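Local coordinates for protein putative Xylose isomerase (Rhodospirillum rubrum, PDB 3QXB) that is probably a metal-dependent isomerase, holding iron or manganese in a xylose isomerase-like TIM barrel, at residues Asp37-Leu42 against Ile73-Ala78; Glu67-Ala72 against Thr123-Val128; Leu218-Pro221 against Glu226-Met229. All blocks are in the same frame, centred on the assembly; numbering follows the deposited sequence.

Contact 1: residues Asp37-Leu42 against Ile73-Ala78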
loop_
_atom_site.group_PDB
_atom_site.type_symbol
_atom_site.label_atom_id
_atom_site.label_comp_id
_atom_site.label_asym_id
_atom_site.label_seq_id
_atom_site.Cartn_x
_atom_site.Cartn_y
_atom_site.Cartn_z
ATOM N N ASP A 37 10.751 21.442 0.365
ATOM C CA ASP A 37 11.333 22.245 1.398
ATOM C C ASP A 37 10.536 22.191 2.712
ATOM O O ASP A 37 11.131 22.317 3.764
ATOM C CB ASP A 37 11.476 23.694 0.943
ATOM C CG ASP A 37 12.592 23.887 -0.057
ATOM O OD1 ASP A 37 13.718 23.310 0.079
ATOM O OD2 ASP A 37 12.348 24.678 -0.969
ATOM N N ARG A 38 9.212 22.010 2.654
ATOM C CA ARG A 38 8.410 21.905 3.900
ATOM C C ARG A 38 8.754 20.581 4.583
ATOM O O ARG A 38 8.888 20.545 5.805
ATOM C CB ARG A 38 6.884 21.985 3.622
ATOM C CG ARG A 38 5.907 21.234 4.650
ATOM C CD ARG A 38 5.273 22.079 5.832
ATOM N NE ARG A 38 5.769 21.740 7.195
ATOM C CZ ARG A 38 5.065 21.813 8.349
ATOM N NH1 ARG A 38 3.777 22.185 8.366
ATOM N NH2 ARG A 38 5.643 21.481 9.509
ATOM N N LEU A 39 8.899 19.509 3.797
ATOM C CA LEU A 39 9.235 18.173 4.360
ATOM C C LEU A 39 10.609 18.196 5.010
ATOM O O LEU A 39 10.775 17.777 6.159
ATOM C CB LEU A 39 9.141 17.035 3.323
ATOM C CG LEU A 39 9.205 15.577 3.830
ATOM C CD1 LEU A 39 8.302 15.300 5.035
ATOM C CD2 LEU A 39 8.922 14.548 2.750
ATOM N N ALA A 40 11.584 18.710 4.277
ATOM C CA ALA A 40 12.958 18.890 4.787
ATOM C C ALA A 40 12.983 19.715 6.071
ATOM O O ALA A 40 13.693 19.387 6.991
ATOM C CB ALA A 40 13.855 19.530 3.709
ATOM N N GLY A 41 12.208 20.782 6.132
ATOM C CA GLY A 41 12.171 21.646 7.313
ATOM C C GLY A 41 11.502 20.976 8.508
ATOM O O GLY A 41 11.903 21.150 9.636
ATOM N N LEU A 42 10.480 20.199 8.242
ATOM C CA LEU A 42 9.813 19.382 9.239
ATOM C C LEU A 42 10.761 18.354 9.876
ATOM O O LEU A 42 10.749 18.182 11.077
ATOM C CB LEU A 42 8.657 18.660 8.578
ATOM C CG LEU A 42 7.651 17.919 9.446
ATOM C CD1 LEU A 42 6.408 17.640 8.625
ATOM C CD2 LEU A 42 8.195 16.646 10.018
ATOM N N ILE A 73 14.542 14.315 -7.492
ATOM C CA ILE A 73 15.655 15.250 -7.376
ATOM C C ILE A 73 15.323 16.496 -6.541
ATOM O O ILE A 73 16.139 16.941 -5.761
ATOM C CB ILE A 73 16.227 15.646 -8.756
ATOM C CG1 ILE A 73 16.974 14.463 -9.378
ATOM C CG2 ILE A 73 17.176 16.864 -8.655
ATOM C CD1 ILE A 73 17.242 14.605 -10.859
ATOM N N ALA A 74 14.118 17.036 -6.690
ATOM C CA ALA A 74 13.684 18.149 -5.839
ATOM C C ALA A 74 13.709 17.797 -4.340
ATOM O O ALA A 74 14.159 18.605 -3.542
ATOM C CB ALA A 74 12.292 18.716 -6.274
ATOM N N TYR A 75 13.237 16.617 -3.969
ATOM C CA TYR A 75 13.408 16.154 -2.569
ATOM C C TYR A 75 14.883 16.045 -2.199
ATOM O O TYR A 75 15.295 16.578 -1.164
ATOM C CB TYR A 75 12.722 14.807 -2.314
ATOM C CG TYR A 75 11.222 14.884 -2.222
ATOM C CD1 TYR A 75 10.602 15.544 -1.171
ATOM C CD2 TYR A 75 10.421 14.240 -3.149
ATOM C CE1 TYR A 75 9.211 15.607 -1.080
ATOM C CE2 TYR A 75 9.040 14.273 -3.054
ATOM C CZ TYR A 75 8.442 14.970 -2.014
ATOM O OH TYR A 75 7.074 15.026 -1.939
ATOM N N ALA A 76 15.693 15.404 -3.035
ATOM C CA ALA A 76 17.161 15.288 -2.693
ATOM C C ALA A 76 17.812 16.621 -2.461
ATOM O O ALA A 76 18.553 16.827 -1.466
ATOM C CB ALA A 76 17.925 14.482 -3.772
ATOM N N LYS A 77 17.506 17.576 -3.322
ATOM C CA LYS A 77 18.101 18.898 -3.209
ATOM C C LYS A 77 17.617 19.640 -1.971
ATOM O O LYS A 77 18.404 20.332 -1.309
ATOM C CB LYS A 77 17.826 19.713 -4.480
ATOM C CG LYS A 77 18.340 21.157 -4.519
ATOM C CD LYS A 77 18.142 21.795 -5.935
ATOM C CE LYS A 77 18.880 23.150 -6.125
ATOM N NZ LYS A 77 18.474 24.160 -5.106
ATOM N N ALA A 78 16.331 19.556 -1.676
ATOM C CA ALA A 78 15.791 20.244 -0.513
ATOM C C ALA A 78 16.387 19.661 0.767
ATOM O O ALA A 78 16.725 20.404 1.693
ATOM C CB ALA A 78 14.263 20.145 -0.490
HETATM O O HOH W 1 15.344 22.732 2.026
#

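Contact 2: residues Glu67-Ala72 against Thr123-Val128. With EDO (1,2-ethanediol), chain N; EDO (1,2-ethanediol), chain L.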
loop_
_atom_site.group_PDB
_atom_site.type_symbol
_atom_site.label_atom_id
_atom_site.label_comp_id
_atom_site.label_asym_id
_atom_site.label_seq_id
_atom_site.Cartn_x
_atom_site.Cartn_y
_atom_site.Cartn_z
ATOM N N GLU A 67 9.462 12.903 -15.256
ATOM C CA GLU A 67 8.664 13.478 -14.163
ATOM C C GLU A 67 9.064 12.888 -12.815
ATOM O O GLU A 67 9.176 13.601 -11.816
ATOM C CB GLU A 67 7.165 13.279 -14.413
ATOM C CG GLU A 67 6.658 13.972 -15.681
ATOM C CD GLU A 67 6.751 13.066 -16.924
ATOM O OE1 GLU A 67 7.641 12.162 -16.999
ATOM O OE2 GLU A 67 5.916 13.258 -17.830
ATOM N N ARG A 68 9.305 11.584 -12.799
ATOM C CA ARG A 68 9.701 10.895 -11.595
ATOM C C ARG A 68 10.979 11.519 -11.062
ATOM O O ARG A 68 11.012 11.859 -9.903
ATOM C CB ARG A 68 9.943 9.399 -11.827
ATOM C CG ARG A 68 10.370 8.642 -10.575
ATOM C CD ARG A 68 10.979 7.323 -10.913
ATOM N NE ARG A 68 12.247 7.483 -11.585
ATOM C CZ ARG A 68 12.835 6.596 -12.393
ATOM N NH1 ARG A 68 12.278 5.431 -12.654
ATOM N NH2 ARG A 68 14.028 6.876 -12.905
ATOM N N ASP A 69 12.035 11.631 -11.881
ATOM C CA ASP A 69 13.341 12.141 -11.379
ATOM C C ASP A 69 13.298 13.624 -11.028
ATOM O O ASP A 69 13.974 14.032 -10.083
ATOM C CB ASP A 69 14.531 11.882 -12.331
ATOM C CG ASP A 69 14.778 10.406 -12.560
ATOM O OD1 ASP A 69 14.291 9.589 -11.741
ATOM O OD2 ASP A 69 15.472 10.090 -13.554
ATOM N N ARG A 70 12.530 14.421 -11.785
ATOM C CA ARG A 70 12.335 15.832 -11.455
ATOM C C ARG A 70 11.875 15.943 -10.001
ATOM O O ARG A 70 12.429 16.709 -9.246
ATOM C CB ARG A 70 11.321 16.487 -12.411
ATOM C CG ARG A 70 11.101 18.011 -12.246
ATOM C CD ARG A 70 10.243 18.614 -13.410
ATOM N NE ARG A 70 11.066 18.996 -14.560
ATOM C CZ ARG A 70 10.663 18.971 -15.829
ATOM N NH1 ARG A 70 9.421 18.606 -16.138
ATOM N NH2 ARG A 70 11.501 19.325 -16.797
ATOM N N ARG A 71 10.873 15.157 -9.606
ATOM C CA ARG A 71 10.319 15.225 -8.219
ATOM C C ARG A 71 11.300 14.631 -7.189
ATOM O O ARG A 71 11.584 15.241 -6.176
ATOM C CB ARG A 71 8.926 14.544 -8.158
ATOM C CG ARG A 71 8.140 14.788 -6.886
ATOM C CD ARG A 71 7.950 16.261 -6.616
ATOM N NE ARG A 71 6.911 16.454 -5.611
ATOM C CZ ARG A 71 6.421 17.626 -5.233
ATOM N NH1 ARG A 71 6.894 18.738 -5.716
ATOM N NH2 ARG A 71 5.446 17.664 -4.354
ATOM N N ALA A 72 11.849 13.453 -7.481
ATOM C CA ALA A 72 12.840 12.820 -6.606
ATOM C C ALA A 72 14.032 13.722 -6.415
ATOM O O ALA A 72 14.452 13.902 -5.296
ATOM C CB ALA A 72 13.248 11.467 -7.115
ATOM N N THR A 123 17.218 6.358 -7.451
ATOM C CA THR A 123 18.172 6.593 -6.344
ATOM C C THR A 123 19.461 7.268 -6.858
ATOM O O THR A 123 19.978 8.191 -6.216
ATOM C CB THR A 123 18.459 5.272 -5.623
ATOM O OG1 THR A 123 17.215 4.699 -5.157
ATOM C CG2 THR A 123 19.457 5.498 -4.448
ATOM N N ALA A 124 19.991 6.827 -7.999
ATOM C CA ALA A 124 21.199 7.449 -8.597
ATOM C C ALA A 124 20.906 8.897 -8.990
ATOM O O ALA A 124 21.731 9.771 -8.833
ATOM C CB ALA A 124 21.646 6.673 -9.865
ATOM N N ALA A 125 19.711 9.150 -9.489
ATOM C CA ALA A 125 19.329 10.518 -9.893
ATOM C C ALA A 125 19.360 11.450 -8.696
ATOM O O ALA A 125 19.796 12.624 -8.809
ATOM C CB ALA A 125 17.928 10.499 -10.577
HETATM N N MSE A 126 18.952 10.922 -7.537
HETATM C CA MSE A 126 18.986 11.645 -6.247
HETATM C C MSE A 126 20.366 11.808 -5.653
HETATM O O MSE A 126 20.522 12.538 -4.683
HETATM C CB MSE A 126 18.096 10.954 -5.196
HETATM C CG MSE A 126 16.658 10.933 -5.568
HETATM SE SE MSE A 126 15.505 9.925 -4.429
HETATM C CE MSE A 126 15.308 11.204 -3.014
ATOM N N GLU A 127 21.351 11.117 -6.239
ATOM C CA GLU A 127 22.703 10.967 -5.681
ATOM C C GLU A 127 22.670 10.381 -4.280
ATOM O O GLU A 127 23.448 10.754 -3.412
ATOM C CB GLU A 127 23.492 12.263 -5.762
ATOM C CG GLU A 127 23.613 12.795 -7.163
ATOM C CD GLU A 127 24.249 14.167 -7.211
ATOM O OE1 GLU A 127 24.925 14.582 -6.236
ATOM O OE2 GLU A 127 24.079 14.824 -8.247
ATOM N N VAL A 128 21.771 9.422 -4.071
ATOM C CA VAL A 128 21.696 8.688 -2.840
ATOM C C VAL A 128 22.457 7.365 -3.044
ATOM O O VAL A 128 22.337 6.715 -4.088
ATOM C CB VAL A 128 20.218 8.470 -2.451
ATOM C CG1 VAL A 128 20.036 7.488 -1.295
ATOM C CG2 VAL A 128 19.595 9.798 -2.146
HETATM C C1 EDO N . 5.891 21.717 -4.453
HETATM O O1 EDO N . 6.509 21.875 -5.731
HETATM C C2 EDO N . 4.600 20.935 -4.505
HETATM O O2 EDO N . 4.390 20.207 -3.282
HETATM C C1 EDO L . 8.761 20.162 -9.841
HETATM O O1 EDO L . 7.325 19.979 -9.857
HETATM C C2 EDO L . 9.429 19.050 -9.023
HETATM O O2 EDO L . 9.039 19.243 -7.647
#

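Contact 3: residues Leu218-Pro221 against Glu226-Met229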
loop_
_atom_site.group_PDB
_atom_site.type_symbol
_atom_site.label_atom_id
_atom_site.label_comp_id
_atom_site.label_asym_id
_atom_site.label_seq_id
_atom_site.Cartn_x
_atom_site.Cartn_y
_atom_site.Cartn_z
ATOM N N LEU A 218 10.821 -9.311 16.107
ATOM C CA LEU A 218 10.155 -9.538 17.413
ATOM C C LEU A 218 8.739 -10.089 17.278
ATOM O O LEU A 218 8.013 -10.187 18.255
ATOM C CB LEU A 218 10.158 -8.249 18.259
ATOM C CG LEU A 218 11.560 -7.736 18.663
ATOM C CD1 LEU A 218 11.480 -6.511 19.584
ATOM C CD2 LEU A 218 12.358 -8.798 19.323
ATOM N N PHE A 219 8.340 -10.443 16.064
ATOM C CA PHE A 219 7.037 -11.042 15.830
ATOM C C PHE A 219 6.947 -12.462 16.454
ATOM O O PHE A 219 7.428 -13.447 15.866
ATOM C CB PHE A 219 6.783 -11.085 14.328
ATOM C CG PHE A 219 5.427 -11.592 13.956
ATOM C CD1 PHE A 219 4.295 -10.848 14.219
ATOM C CD2 PHE A 219 5.282 -12.792 13.313
ATOM C CE1 PHE A 219 3.060 -11.324 13.889
ATOM C CE2 PHE A 219 4.045 -13.243 12.963
ATOM C CZ PHE A 219 2.943 -12.527 13.267
ATOM N N GLU A 220 6.316 -12.543 17.627
ATOM C CA GLU A 220 6.201 -13.783 18.412
ATOM C C GLU A 220 5.493 -14.979 17.747
ATOM O O GLU A 220 6.022 -16.088 17.777
ATOM C CB GLU A 220 5.548 -13.484 19.764
ATOM C CG GLU A 220 6.550 -13.131 20.855
ATOM C CD GLU A 220 5.889 -12.494 22.077
ATOM O OE1 GLU A 220 4.969 -13.124 22.645
ATOM O OE2 GLU A 220 6.281 -11.358 22.453
ATOM N N PRO A 221 4.304 -14.776 17.140
ATOM C CA PRO A 221 3.587 -15.942 16.596
ATOM C C PRO A 221 4.376 -16.804 15.596
ATOM O O PRO A 221 4.093 -17.984 15.470
ATOM C CB PRO A 221 2.366 -15.321 15.906
ATOM C CG PRO A 221 2.108 -14.078 16.674
ATOM C CD PRO A 221 3.500 -13.553 17.025
ATOM N N GLU A 226 12.790 -17.318 19.540
ATOM C CA GLU A 226 13.779 -16.690 18.668
ATOM C C GLU A 226 13.304 -15.296 18.209
ATOM O O GLU A 226 13.971 -14.659 17.366
ATOM C CB GLU A 226 14.094 -17.602 17.458
ATOM C CG GLU A 226 14.847 -18.942 17.782
ATOM C CD GLU A 226 15.051 -19.842 16.541
ATOM O OE1 GLU A 226 14.162 -19.897 15.667
ATOM O OE2 GLU A 226 16.098 -20.514 16.422
ATOM N N ALA A 227 12.152 -14.834 18.742
ATOM C CA ALA A 227 11.685 -13.470 18.530
ATOM C C ALA A 227 12.456 -12.553 19.446
ATOM O O ALA A 227 11.914 -12.031 20.392
ATOM C CB ALA A 227 10.158 -13.330 18.793
ATOM N N ASP A 228 13.739 -12.369 19.166
ATOM C CA ASP A 228 14.511 -11.304 19.801
ATOM C C ASP A 228 15.815 -11.014 19.080
ATOM O O ASP A 228 16.337 -11.839 18.335
ATOM C CB ASP A 228 14.781 -11.577 21.275
ATOM C CG ASP A 228 15.916 -12.560 21.510
ATOM O OD1 ASP A 228 16.295 -13.301 20.593
ATOM O OD2 ASP A 228 16.398 -12.618 22.659
HETATM N N MSE A 229 16.348 -9.833 19.359
HETATM C CA MSE A 229 17.372 -9.276 18.505
HETATM C C MSE A 229 18.724 -9.893 18.740
HETATM O O MSE A 229 19.511 -9.897 17.820
HETATM C CB MSE A 229 17.407 -7.756 18.600
HETATM C CG MSE A 229 16.190 -7.089 17.963
HETATM SE SE MSE A 229 16.139 -7.291 16.068
HETATM C CE MSE A 229 17.722 -6.279 15.665
#

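Contact 1: residues Asp37-Leu42 against Ile73-Ala78
Asp37 OD1 and Ala78 O are gripped by one water, which donates a hydrogen to each and so ties a carboxylate to a backbone carbonyl of the facing helix. The water oxygen sits 2.6 Å from Asp37 OD1 and 2.7 Å from Ala78 O. The CB of Asp37 points away from the other helix, but its CG stands beside the backbone N and anti to the carbonyl carbon (chi1 -74°), which swings OD1 back across the gap. There OD1 also rests on the methyl of Ala78, 3.3 Å from its CB. Because Asp37 lies in the first turn of helix 36-46, its negative charge would probably be favoured by the helix dipole, while Ala78 offers its carbonyl from near the C-terminal end of helix 65-81. The two are neighbouring outer helices of the TIM barrel: helix 36-46 leads from strand 22-25 to strand 51-55, and helix 65-81 from strand 51-55 to strand 85-90. Their segments run in roughly the same direction, crossing at -39°, with axes 9.0 Å apart at closest approach. At this spacing the two alanines, Ala40 and Ala78, both direct CB at the opposite helix, and the methyl of Ala40 lies 3.6 Å from Ala78 O, the same oxygen that the water holds. Nearer the barrel, Leu39 and Tyr75 add an apolar contact. Leu39, its CG anti to the backbone N (chi1 -169°), sends the CD2 branch obliquely to the Tyr75 ring, with Leu39 CD2 4.0 Å from Tyr75 CE1. The Tyr75 hydroxyl reaches on to a weak hydrogen bond with Leu34 O, and the Tyr75 side chain also touches Pro36. Phe79 lies against both Leu39 and Ala40.

Contact 2: residues Glu67-Ala72 against Thr123-Val128
Close side-chain packing of Asp69 and Ala72 against Ala125 and Met126 joins two outer helices of the TIM barrel, helix 65-81 and the C-terminal end of helix 106-125, which flank strand 85-90 in the chain. The second helix finishes in a Schellman motif: Glu127 takes positive phi, and Glu127 N and Val128 N bond back to Ala124 O and Thr123 O. Just before this reversal, Ala125 turns its methyl to helix 65-81 and Met126 reaches it with the outer part of its side chain. The methyl of Ala125 lies against the carboxylate of Asp69, with Ala125 CB 3.7 Å from Asp69 CG and almost equally far from its two oxygens. Arg68 holds that carboxylate from its own helix in a side-on salt bridge, both nitrogens converging on one oxygen: Arg68 NE is 2.9 Å and Arg68 NH2 3.0 Å from Asp69 OD1. The oxygen lies in the guanidinium plane, whereas the two nitrogens reach it from the same face of the carboxylate, NE standing 36° out of its plane. With an alanine at Asp69 the guanidinium of Arg68, already close to that of Arg118, would probably be left short of compensating charge, and the methyl of Ala125 would lose the carboxylate that lies against it. Towards the dimer partner, in one of its two conformers Arg70 NH1 reaches Glu107 of the second subunit, and Arg71 donates to two ethanediol molecules, probably from the crystallisation liquor. The methyl of Ala72 lies alongside Met126, a selenomethionine which also packs on Ile86 and Thr89 of strand 85-90. Ala72 CB meets both Met126 CG and Met126 SE, each at 3.8 Å. The Met126 chain then bends at its last torsion (chi3 80°), bringing Met126 CE 3.6 Å from Ala72 O.

Contact 3: residues Leu218-Pro221 against Glu226-Met229
The end of the Leu218 side chain and the methyl of Ala227 each lie against the other residue's backbone. One branch of the leucine does the work: Leu218 CD2 lies 3.3 Å from Asp228 CA and 3.4 Å from Ala227 O, wedged against the peptide that joins those residues, with Met229 CG, from a selenomethionine, 4.4 Å from Leu218 CD2, a looser contact. In return Ala227 CB is turned to the carbonyl of Leu218, 3.8 Å from Leu218 O, and Glu220, at the start of helix 220-223, meets the same methyl with its CA and CG. An inverse gamma turn centred on Ala227, closed by a weak bond from Asp228 N to Glu226 O, presents that methyl. Phe219 heads the other way, its ring anti to the backbone N (chi1 -176°), and Pro221 CD sits over the ring centre, 3.8 Å above its plane. Both segments lead into helices: Phe219 is at the N-cap of helix 220-223, and Asp228, at the N-cap before helix 229-236, gives OD1 to a weak bond with His231 N. The whole lies in the connection between strands 208-213 and 240-245 of the TIM barrel, where Met229 packs on Trp214 and Ala217 of helix 214-217, and helix 266-275 adds Arg268 against Leu218 and Phe272 against Met229.

Contacts 1 and 2 share helix 65-81 and form a continuous run of packing, their centres 12 Å apart: Ile73 CG1 lies 3.4 Å from Ala125 O, and Ala76 CB equally close to Met126 O. Helices 36-46, 65-81 and 106-125 are joined along one side of the barrel. Contact 3 lies across the chain's centre, its centre about 36 Å from that of either other contact, and nearest atoms about 22 Å from contact 2. It is the one beside the metal site, with the Phe219 side chain about 9 Å from the bound manganese and iron and about 6 Å from those of the metal ligands His216 and Asp253. Contacts 2 and 3 both touch the second subunit.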